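Local atomic coordinates of uncharacterized metal-dependent hydrolase (Pyrococcus furiosus, PDB entry 3ICJ), a protein that is of uncharacterized function but binds two zinc ions and probably hydrolyses carbon-nitrogen bonds other than peptide bonds. Residues His222-Ala227 / Leu249-Glu254. Sequence-based numbering, arbitrary orientation.
Sequences HYIESA and LKALFE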
loop_
_atom_site.group_PDB
_atom_site.type_symbol
_atom_site.label_atom_id
_atom_site.label_comp_id
_atom_site.label_asym_id
_atom_site.label_seq_id
_atom_site.Cartn_x
_atom_site.Cartn_y
_atom_site.Cartn_z
ATOM N N HIS A 222 -2.247 17.020 4.861
ATOM C CA HIS A 222 -2.818 17.293 3.555
ATOM C C HIS A 222 -2.662 16.098 2.593
ATOM O O HIS A 222 -3.627 15.693 1.944
ATOM C CB HIS A 222 -2.203 18.563 2.973
ATOM C CG HIS A 222 -2.970 19.107 1.810
ATOM N ND1 HIS A 222 -2.816 18.627 0.529
ATOM C CD2 HIS A 222 -3.917 20.070 1.740
ATOM C CE1 HIS A 222 -3.624 19.280 -0.284
ATOM N NE2 HIS A 222 -4.304 20.162 0.426
ATOM N N TYR A 223 -1.456 15.538 2.518
ATOM C CA TYR A 223 -1.201 14.324 1.714
ATOM C C TYR A 223 -2.101 13.173 2.112
ATOM O O TYR A 223 -2.713 12.520 1.262
ATOM C CB TYR A 223 0.281 13.894 1.809
ATOM C CG TYR A 223 1.237 14.908 1.178
ATOM C CD1 TYR A 223 0.849 15.646 0.058
ATOM C CD2 TYR A 223 2.514 15.128 1.696
ATOM C CE1 TYR A 223 1.698 16.571 -0.534
ATOM C CE2 TYR A 223 3.377 16.061 1.104
ATOM C CZ TYR A 223 2.955 16.775 -0.007
ATOM O OH TYR A 223 3.775 17.691 -0.612
ATOM N N ILE A 224 -2.187 12.931 3.412
ATOM C CA ILE A 224 -2.985 11.846 3.922
ATOM C C ILE A 224 -4.463 12.069 3.609
ATOM O O ILE A 224 -5.143 11.135 3.184
ATOM C CB ILE A 224 -2.740 11.618 5.449
ATOM C CG1 ILE A 224 -1.317 11.086 5.653
ATOM C CG2 ILE A 224 -3.782 10.657 6.024
ATOM C CD1 ILE A 224 -0.786 11.232 7.088
ATOM N N GLU A 225 -4.948 13.301 3.797
ATOM C CA GLU A 225 -6.338 13.617 3.420
ATOM C C GLU A 225 -6.652 13.483 1.919
ATOM O O GLU A 225 -7.746 13.017 1.564
ATOM C CB GLU A 225 -6.773 14.985 3.926
ATOM C CG GLU A 225 -7.023 15.020 5.436
ATOM C CD GLU A 225 -7.527 16.374 5.928
ATOM O OE1 GLU A 225 -8.653 16.445 6.474
ATOM O OE2 GLU A 225 -6.786 17.366 5.786
ATOM N N SER A 226 -5.714 13.873 1.055
ATOM C CA SER A 226 -5.872 13.649 -0.404
ATOM C C SER A 226 -5.943 12.162 -0.779
ATOM O O SER A 226 -6.793 11.786 -1.600
ATOM C CB SER A 226 -4.755 14.309 -1.225
ATOM O OG SER A 226 -4.644 15.686 -0.928
ATOM N N ALA A 227 -5.038 11.343 -0.223
ATOM C CA ALA A 227 -5.067 9.875 -0.387
ATOM C C ALA A 227 -6.375 9.255 0.091
ATOM O O ALA A 227 -6.942 8.393 -0.583
ATOM C CB ALA A 227 -3.896 9.217 0.352
ATOM N N LEU A 249 3.157 9.904 11.384
ATOM C CA LEU A 249 2.519 9.612 12.682
ATOM C C LEU A 249 1.976 10.859 13.383
ATOM O O LEU A 249 0.826 10.856 13.816
ATOM C CB LEU A 249 3.440 8.815 13.625
ATOM C CG LEU A 249 2.809 8.357 14.961
ATOM C CD1 LEU A 249 1.633 7.407 14.721
ATOM C CD2 LEU A 249 3.830 7.669 15.826
ATOM N N LYS A 250 2.786 11.921 13.482
ATOM C CA LYS A 250 2.319 13.182 14.073
ATOM C C LYS A 250 1.072 13.689 13.349
ATOM O O LYS A 250 0.135 14.158 13.992
ATOM C CB LYS A 250 3.402 14.271 14.042
ATOM C CG LYS A 250 4.530 14.153 15.056
ATOM C CD LYS A 250 5.330 15.463 15.061
ATOM C CE LYS A 250 6.500 15.447 16.053
ATOM N NZ LYS A 250 7.221 14.143 15.974
ATOM N N ALA A 251 1.045 13.550 12.016
ATOM C CA ALA A 251 -0.131 13.921 11.219
ATOM C C ALA A 251 -1.355 13.040 11.481
ATOM O O ALA A 251 -2.473 13.541 11.525
ATOM C CB ALA A 251 0.210 13.906 9.709
ATOM N N LEU A 252 -1.144 11.730 11.615
ATOM C CA LEU A 252 -2.238 10.802 11.885
ATOM C C LEU A 252 -2.892 11.009 13.263
ATOM O O LEU A 252 -4.120 10.970 13.354
ATOM C CB LEU A 252 -1.764 9.335 11.742
ATOM C CG LEU A 252 -1.491 8.785 10.325
ATOM C CD1 LEU A 252 -0.828 7.436 10.423
ATOM C CD2 LEU A 252 -2.782 8.654 9.478
ATOM N N PHE A 253 -2.096 11.229 14.315
ATOM C CA PHE A 253 -2.655 11.521 15.663
ATOM C C PHE A 253 -3.488 12.803 15.585
ATOM O O PHE A 253 -4.570 12.893 16.174
ATOM C CB PHE A 253 -1.557 11.749 16.707
ATOM C CG PHE A 253 -0.907 10.487 17.238
ATOM C CD1 PHE A 253 -1.664 9.398 17.658
ATOM C CD2 PHE A 253 0.470 10.424 17.390
ATOM C CE1 PHE A 253 -1.039 8.246 18.178
ATOM C CE2 PHE A 253 1.089 9.290 17.908
ATOM C CZ PHE A 253 0.336 8.199 18.302
ATOM N N GLU A 254 -2.983 13.788 14.857
ATOM C CA GLU A 254 -3.710 15.076 14.732
ATOM C C GLU A 254 -5.035 14.935 13.961
ATOM O O GLU A 254 -6.096 15.393 14.425
ATOM C CB GLU A 254 -2.814 16.156 14.126
ATOM C CG GLU A 254 -3.392 17.568 14.226
ATOM C CD GLU A 254 -2.360 18.657 14.001
ATOM O OE1 GLU A 254 -2.682 19.649 13.303
ATOM O OE2 GLU A 254 -1.243 18.546 14.543
#
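I224 reaches across to A251 and L252 with the end of its longer branch. Its CD1 lies 3.9 Å from CB of A251. The same CD1 is 4.0 Å from CD2 of L252, so one methyl meets both residues. The second branch also takes part: CG2 of I224 is 4.1 Å from CD2 of L252. The two branched side chains cross at about a right angle. In I224, CG1 stands anti to the carbonyl carbon (chi1 -68°), and the chain is extended beyond it (chi2 162°), which carries CD1 out to the second helix. L252 does not aim its CB straight at I224; its CD2 methyl comes closest. The contact is small, apolar and buried.

It joins helix 217-233 to helix 246-257. Strand 236-244, helix 246-257 and strand 264-269, its parallel neighbour, form a beta-alpha-beta crossover, as in the amidohydrolase barrel. L252 also packs on F241 and V244 of strand 236-244 and on L290 of strand 290-294. A251 touches Y220 and K221, and E254 OE1 also forms a salt bridge with K221 NZ, linking the same two helices. On helix 217-233, Y223 and A227 pack against helix 104-112, which follows the zinc ligands H101 and H103. The I224 side chain is about 9 Å from that of H103.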